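PDB 4GAX: amorpha-4,11-diene synthase from Artemisia annua, which is a sesquiterpene synthase that probably converts farnesyl diphosphate into a cyclic C15 olefin or alcohol, the crystallised form being an engineered alpha-bisabolol synthase variant. Local coordinates for residues A[59-63]-A[239-243]; A[136-140]-A[174-178]; A[275-279]-A[313-318]. All coordinates share one frame. Residues are numbered along the deposited sequence.

Contact 1: residues A[59-63]-A[239-243]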
# COMPACT_ATOMS: atom_id res chain seq x y z
N LEU A 59 25.97 -11.84 -8.39
CA LEU A 59 24.79 -11.63 -9.21
C LEU A 59 24.48 -10.14 -9.32
O LEU A 59 24.16 -9.65 -10.41
CB LEU A 59 23.58 -12.36 -8.63
CG LEU A 59 23.59 -13.88 -8.79
CD1 LEU A 59 22.42 -14.49 -8.01
CD2 LEU A 59 23.50 -14.27 -10.27
N LYS A 60 24.56 -9.44 -8.19
CA LYS A 60 24.35 -7.99 -8.14
C LYS A 60 25.22 -7.22 -9.12
O LYS A 60 24.75 -6.30 -9.79
CB LYS A 60 24.60 -7.47 -6.72
CG LYS A 60 23.34 -7.10 -5.97
CD LYS A 60 23.09 -8.01 -4.78
CE LYS A 60 23.60 -7.38 -3.49
NZ LYS A 60 23.82 -5.92 -3.66
N LYS A 61 26.50 -7.59 -9.19
CA LYS A 61 27.44 -6.92 -10.08
C LYS A 61 27.11 -7.17 -11.55
O LYS A 61 27.33 -6.30 -12.40
CB LYS A 61 28.86 -7.39 -9.80
CG LYS A 61 29.29 -7.30 -8.34
CD LYS A 61 30.77 -7.60 -8.20
CE LYS A 61 31.16 -7.85 -6.76
NZ LYS A 61 31.59 -9.27 -6.55
N GLU A 62 26.63 -8.37 -11.87
CA GLU A 62 26.25 -8.66 -13.24
C GLU A 62 25.06 -7.78 -13.63
O GLU A 62 25.00 -7.26 -14.74
CB GLU A 62 25.84 -10.13 -13.40
CG GLU A 62 26.91 -11.14 -13.04
CD GLU A 62 26.45 -12.57 -13.30
OE1 GLU A 62 25.76 -12.80 -14.32
OE2 GLU A 62 26.78 -13.46 -12.48
N VAL A 63 24.12 -7.62 -12.71
CA VAL A 63 22.95 -6.77 -12.97
C VAL A 63 23.32 -5.28 -13.07
O VAL A 63 22.76 -4.56 -13.91
CB VAL A 63 21.85 -6.97 -11.90
CG1 VAL A 63 20.66 -6.04 -12.15
CG2 VAL A 63 21.39 -8.44 -11.90
N THR A 239 20.19 -14.67 -14.86
CA THR A 239 20.82 -14.01 -13.72
C THR A 239 19.79 -13.28 -12.87
O THR A 239 19.82 -13.40 -11.64
CB THR A 239 21.90 -13.02 -14.16
OG1 THR A 239 23.05 -13.76 -14.56
CG2 THR A 239 22.27 -12.08 -13.01
N LEU A 240 18.89 -12.53 -13.50
CA LEU A 240 17.88 -11.80 -12.73
C LEU A 240 16.98 -12.74 -11.93
O LEU A 240 16.67 -12.46 -10.77
CB LEU A 240 16.98 -10.96 -13.65
CG LEU A 240 17.43 -9.62 -14.21
CD1 LEU A 240 16.27 -9.03 -15.02
CD2 LEU A 240 17.85 -8.67 -13.09
N ILE A 241 16.54 -13.83 -12.54
CA ILE A 241 15.62 -14.72 -11.85
C ILE A 241 16.31 -15.43 -10.69
O ILE A 241 15.71 -15.62 -9.62
CB ILE A 241 14.90 -15.74 -12.78
CG1 ILE A 241 13.74 -16.42 -12.04
CG2 ILE A 241 15.87 -16.80 -13.30
CD1 ILE A 241 12.71 -15.43 -11.50
N LYS A 242 17.58 -15.78 -10.88
CA LYS A 242 18.32 -16.43 -9.79
C LYS A 242 18.43 -15.50 -8.59
O LYS A 242 18.18 -15.89 -7.44
CB LYS A 242 19.71 -16.85 -10.26
CG LYS A 242 20.45 -17.70 -9.25
CD LYS A 242 21.88 -17.97 -9.70
CE LYS A 242 22.50 -19.09 -8.87
NZ LYS A 242 23.96 -19.19 -9.12
N LEU A 243 18.80 -14.25 -8.87
CA LEU A 243 18.92 -13.24 -7.85
C LEU A 243 17.58 -12.93 -7.18
O LEU A 243 17.50 -12.79 -5.95
CB LEU A 243 19.47 -11.95 -8.47
CG LEU A 243 19.59 -10.74 -7.54
CD1 LEU A 243 20.46 -11.06 -6.33
CD2 LEU A 243 20.15 -9.57 -8.30

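Contact 2: residues A[136-140]-A[174-178]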
# COMPACT_ATOMS: atom_id res chain seq x y z
N CYS A 136 0.09 12.42 -21.95
CA CYS A 136 -0.43 11.37 -22.82
C CYS A 136 -0.11 11.50 -24.30
O CYS A 136 -0.50 10.62 -25.08
CB CYS A 136 -1.95 11.30 -22.67
SG CYS A 136 -2.42 10.49 -21.18
N ASP A 137 0.57 12.57 -24.70
CA ASP A 137 0.88 12.82 -26.12
C ASP A 137 1.56 11.62 -26.78
O ASP A 137 1.36 11.37 -27.96
CB ASP A 137 1.78 14.04 -26.29
CG ASP A 137 1.08 15.34 -25.94
OD1 ASP A 137 -0.16 15.33 -25.75
OD2 ASP A 137 1.78 16.38 -25.86
N VAL A 138 2.35 10.89 -26.00
CA VAL A 138 3.10 9.77 -26.53
C VAL A 138 2.17 8.73 -27.14
O VAL A 138 2.58 7.96 -28.02
CB VAL A 138 4.00 9.13 -25.44
CG1 VAL A 138 3.15 8.44 -24.37
CG2 VAL A 138 4.98 8.14 -26.07
N PHE A 139 0.90 8.72 -26.71
CA PHE A 139 -0.05 7.72 -27.20
C PHE A 139 -0.75 8.07 -28.50
O PHE A 139 -1.40 7.22 -29.11
CB PHE A 139 -1.09 7.39 -26.13
CG PHE A 139 -0.50 6.74 -24.92
CD1 PHE A 139 0.00 5.44 -25.00
CD2 PHE A 139 -0.41 7.42 -23.71
CE1 PHE A 139 0.57 4.84 -23.87
CE2 PHE A 139 0.15 6.82 -22.59
CZ PHE A 139 0.64 5.53 -22.68
N ASN A 140 -0.63 9.32 -28.93
CA ASN A 140 -1.37 9.78 -30.09
C ASN A 140 -1.18 8.91 -31.33
O ASN A 140 -2.12 8.68 -32.08
CB ASN A 140 -1.09 11.25 -30.38
CG ASN A 140 -1.79 12.16 -29.39
OD1 ASN A 140 -2.87 11.83 -28.89
ND2 ASN A 140 -1.19 13.31 -29.10
N GLU A 174 -8.08 12.29 -18.99
CA GLU A 174 -7.20 11.76 -20.04
C GLU A 174 -7.94 10.75 -20.91
O GLU A 174 -7.86 9.53 -20.69
CB GLU A 174 -5.91 11.19 -19.42
CG GLU A 174 -5.08 12.32 -18.79
CD GLU A 174 -3.81 11.86 -18.13
OE1 GLU A 174 -3.78 10.75 -17.55
OE2 GLU A 174 -2.82 12.64 -18.16
N ILE A 175 -8.65 11.28 -21.91
CA ILE A 175 -9.58 10.49 -22.70
C ILE A 175 -8.87 9.41 -23.49
O ILE A 175 -9.44 8.32 -23.70
CB ILE A 175 -10.39 11.36 -23.68
CG1 ILE A 175 -10.79 12.68 -23.03
CG2 ILE A 175 -11.64 10.63 -24.17
CD1 ILE A 175 -10.41 13.91 -23.85
N ILE A 176 -7.66 9.69 -23.95
CA ILE A 176 -6.96 8.67 -24.73
C ILE A 176 -6.69 7.41 -23.91
O ILE A 176 -6.72 6.29 -24.45
CB ILE A 176 -5.68 9.17 -25.44
CG1 ILE A 176 -5.19 8.12 -26.44
CG2 ILE A 176 -4.57 9.51 -24.43
CD1 ILE A 176 -4.49 8.69 -27.65
N LEU A 177 -6.48 7.57 -22.60
CA LEU A 177 -6.30 6.40 -21.72
C LEU A 177 -7.62 5.79 -21.23
O LEU A 177 -7.69 4.58 -20.97
CB LEU A 177 -5.40 6.72 -20.53
CG LEU A 177 -3.95 7.05 -20.89
CD1 LEU A 177 -3.22 7.53 -19.63
CD2 LEU A 177 -3.24 5.86 -21.49
N GLU A 178 -8.66 6.60 -21.06
CA GLU A 178 -9.99 6.00 -20.87
C GLU A 178 -10.30 5.11 -22.09
O GLU A 178 -10.73 3.95 -21.95
CB GLU A 178 -11.06 7.10 -20.74
CG GLU A 178 -10.90 7.98 -19.51
CD GLU A 178 -11.06 7.20 -18.21
OE1 GLU A 178 -11.81 6.20 -18.20
OE2 GLU A 178 -10.44 7.62 -17.20
O HOH W 1 -1.83 13.93 -20.54

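Contact 3: residues A[275-279]-A[313-318]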
# COMPACT_ATOMS: atom_id res chain seq x y z
N ALA A 275 -7.46 -6.97 27.44
CA ALA A 275 -8.40 -6.26 26.58
C ALA A 275 -9.39 -7.23 25.94
O ALA A 275 -9.39 -7.40 24.72
CB ALA A 275 -7.66 -5.48 25.51
N PRO A 276 -10.25 -7.86 26.76
CA PRO A 276 -11.09 -8.94 26.23
C PRO A 276 -12.18 -8.43 25.28
O PRO A 276 -12.80 -9.21 24.54
CB PRO A 276 -11.70 -9.55 27.49
CG PRO A 276 -11.75 -8.41 28.45
CD PRO A 276 -10.54 -7.56 28.17
N TYR A 277 -12.40 -7.12 25.30
CA TYR A 277 -13.33 -6.49 24.38
C TYR A 277 -12.77 -6.45 22.95
O TYR A 277 -13.52 -6.33 21.98
CB TYR A 277 -13.64 -5.07 24.85
CG TYR A 277 -12.41 -4.24 25.08
CD1 TYR A 277 -11.81 -3.56 24.03
CD2 TYR A 277 -11.83 -4.14 26.34
CE1 TYR A 277 -10.68 -2.81 24.22
CE2 TYR A 277 -10.69 -3.38 26.55
CZ TYR A 277 -10.13 -2.72 25.48
OH TYR A 277 -9.00 -1.96 25.65
N SER A 278 -11.45 -6.55 22.81
CA SER A 278 -10.82 -6.37 21.50
C SER A 278 -10.34 -7.66 20.82
O SER A 278 -10.62 -8.77 21.30
CB SER A 278 -9.68 -5.35 21.57
OG SER A 278 -8.75 -5.72 22.57
N ARG A 279 -9.58 -7.50 19.74
CA ARG A 279 -9.20 -8.60 18.86
C ARG A 279 -7.75 -9.03 19.02
O ARG A 279 -6.89 -8.22 19.39
CB ARG A 279 -9.40 -8.16 17.40
CG ARG A 279 -10.71 -7.44 17.15
CD ARG A 279 -10.68 -6.61 15.87
NE ARG A 279 -11.95 -5.92 15.68
CZ ARG A 279 -12.20 -5.05 14.71
NH1 ARG A 279 -11.26 -4.76 13.82
NH2 ARG A 279 -13.39 -4.47 14.63
N THR A 313 -6.22 -0.29 16.71
CA THR A 313 -7.23 -1.34 16.75
C THR A 313 -7.84 -1.44 18.15
O THR A 313 -9.06 -1.50 18.29
CB THR A 313 -6.62 -2.69 16.32
OG1 THR A 313 -6.08 -2.57 14.99
CG2 THR A 313 -7.67 -3.78 16.33
N LEU A 314 -6.99 -1.43 19.18
CA LEU A 314 -7.47 -1.49 20.56
C LEU A 314 -8.32 -0.28 20.87
O LEU A 314 -9.45 -0.43 21.36
CB LEU A 314 -6.30 -1.52 21.55
CG LEU A 314 -5.56 -2.85 21.67
CD1 LEU A 314 -4.14 -2.64 22.17
CD2 LEU A 314 -6.32 -3.74 22.62
N ILE A 315 -7.78 0.90 20.59
CA ILE A 315 -8.45 2.16 20.95
C ILE A 315 -9.79 2.29 20.21
O ILE A 315 -10.78 2.71 20.81
CB ILE A 315 -7.55 3.39 20.69
CG1 ILE A 315 -6.35 3.37 21.65
CG2 ILE A 315 -8.31 4.67 20.91
CD1 ILE A 315 -5.33 4.46 21.35
N ASP A 316 -9.82 1.92 18.93
CA ASP A 316 -11.07 1.93 18.18
C ASP A 316 -12.11 1.01 18.81
O ASP A 316 -13.30 1.34 18.86
CB ASP A 316 -10.84 1.51 16.73
CG ASP A 316 -10.75 2.69 15.79
OD1 ASP A 316 -11.38 3.73 16.08
OD2 ASP A 316 -10.05 2.58 14.76
N ASP A 317 -11.66 -0.14 19.30
CA ASP A 317 -12.55 -1.11 19.91
C ASP A 317 -13.08 -0.66 21.27
O ASP A 317 -14.04 -1.24 21.78
CB ASP A 317 -11.87 -2.48 20.00
CG ASP A 317 -11.72 -3.16 18.65
OD1 ASP A 317 -12.29 -2.64 17.65
OD2 ASP A 317 -11.05 -4.21 18.58
N ILE A 318 -12.46 0.36 21.85
CA ILE A 318 -12.98 0.97 23.08
C ILE A 318 -13.99 2.06 22.73
O ILE A 318 -15.02 2.21 23.38
CB ILE A 318 -11.87 1.62 23.94
CG1 ILE A 318 -10.85 0.57 24.41
CG2 ILE A 318 -12.47 2.30 25.15
CD1 ILE A 318 -9.67 1.17 25.15

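Contact 1: residues A[59-63]-A[239-243]
Leu-59, Val-63, Leu-240 and Leu-243, with the methyl of Thr-239, form the apolar centre of this helix-helix contact. Leu-59 projects toward the facing helix, and its two methyls reach different residues there: CD2 of Leu-59 is 3.7 Å from CG2 of Thr-239, whereas CD1 of Leu-59 lies 3.7 Å from CA and 3.9 Å from CB of Leu-243. One turn further on, CG2 of Val-63 makes the closest approaches, to Leu-240 CD2 at 3.7 Å, Thr-239 CG2 at 3.9 Å and Leu-243 CD2 at 4.0 Å; CG1 of Val-63 also lies 4.0 Å from Leu-240 CD2. Leu-240 takes part although its CA-to-CB bond points away, because its branched end turns back to Val-63. The i, i+4 spacing of 59 with 63 and of 239 with 243 puts these residues on the matching faces of two segments running broadly antiparallel, 140° between their directions, with axes 9.7 Å apart at closest approach.

Outside this centre, long aliphatic chains cover the apolar groups. Lys-242, fully extended, lays its CD 3.9 Å from Leu-59 CD1, and Lys-60 brings its CD to 4.3 Å from Leu-243 CD1. The polar edge is one hydrogen bond, donated by Thr-239 OG1 to Glu-62 OE1 at 2.9 Å.

The pairing joins helix 52-71 of the N-terminal domain to the start of helix 238-269, which runs on towards the metal-binding, catalytic part. Helix 77-89 borders it through Leu-83 and Ile-87, Phe-96 from a loop packs on Val-63 and Leu-243, and helix 219-232 reaches Leu-240 through Tyr-230.

Contact 2: residues A[136-140]-A[174-178]
Ile-176 and Cys-136 are the most covered residues of this contact. The CA-to-CB bond of Ile-176 points toward the loop; with chi1 t, its CG2 packs 3.6 Å from Cys-136 CB, while chi2, between wells at 149°, directs CD1 to 3.9 Å from Phe-139 CB. Cys-136 adopts m, which places its sulfur among Glu-174, Ile-176 and Leu-177. Leu-177 starts out sideways, but chi1 m and chi2 t bring its methyls to the loop: CD1 lies 3.4 Å from Cys-136 SG, and CD2 makes a CH-pi contact over one face of the Phe-139 ring, 4.0 Å from its centroid.

No direct hydrogen bond crosses, but a water accepts from Cys-136 N (2.8 Å) and donates to Glu-174 OE2 (2.9 Å), an oxygen that also forms a salt bridge with Arg-128.

This is structural packing within the all-helical N-terminal terpene synthase domain: the loop following helix 120-129 lies against the start of helix 175-194, N-capped by Glu-174. Phe-124 meets Phe-139 edge-to-face, and helix 157-167 adds Leu-163 and Ala-166.

Contact 3: residues A[275-279]-A[313-318]
The guanidinium of Arg-279 overlaps the carboxylate of Asp-317, with OD1 of Asp-317 above one of its faces. Two signature sequences of class I terpene synthases meet here: Asp-316 and Asp-317 open the aspartate-rich DDxxD motif on helix 299-322, and Arg-279 is the first arginine of the RxR motif. In relatives the DDxxD motif binds magnesium, and the RxR arginines are implicated in handling the substrate diphosphate, so the contact probably lies at the rim of the active site. Arg-279 NE is 3.5 Å from Asp-317 OD2, but that oxygen is well out of the guanidinium plane and no N-H points at it; the salt bridge is one of charge alone. Phe-32, Phe-542 and Thr-543 also pack on the arginine side chain.

Before Arg-279, the chain leaves helix 271-274 through a type I beta turn from Ala-275 to Ser-278. Ala-275 O accepts two hydrogen bonds, from Ser-278 N at 2.9 Å and from Ser-278 OG at 2.8 Å, so the serine closes the turn with its own side chain. Ala-275, Tyr-277 and Ser-278 of the turn face the helix: Ala-275 CB packs 3.6 Å from Leu-314 CD2, which also sits 3.1 Å from Ser-278 OG, and Ser-278 CB comes within 3.5 Å of Asp-317 OD2. Behind, Trp-266 and Phe-269 of helix 238-269 touch Leu-314.

Tyr-277 completes the interface. Its CE1 meets Ile-318 CG1 at 3.4 Å, and its hydroxyl is buried without a polar partner anywhere in the model, with OH 3.2 Å from Ile-318 CD1.

In the fold
From the N terminus, the chain first enters contact 1 at helix 52-71 and closes that loop only 176 residues later, at the start of helix 238-269. Contact 2, a short closure of 34 residues, is nested within it, their centres 35 Å apart; contact 2 lies wholly within the N-terminal domain, while contact 1 ties that domain to helix 238-269. Contact 3 follows in series: another 34-residue closure, within the metal-binding domain and on the opposite side of the chain's centre from both others. None cross and none touch. Helix 238-269 links the two regions, since it supplies one segment of contact 1 near its start and, near its end, residues that pack on contact 3.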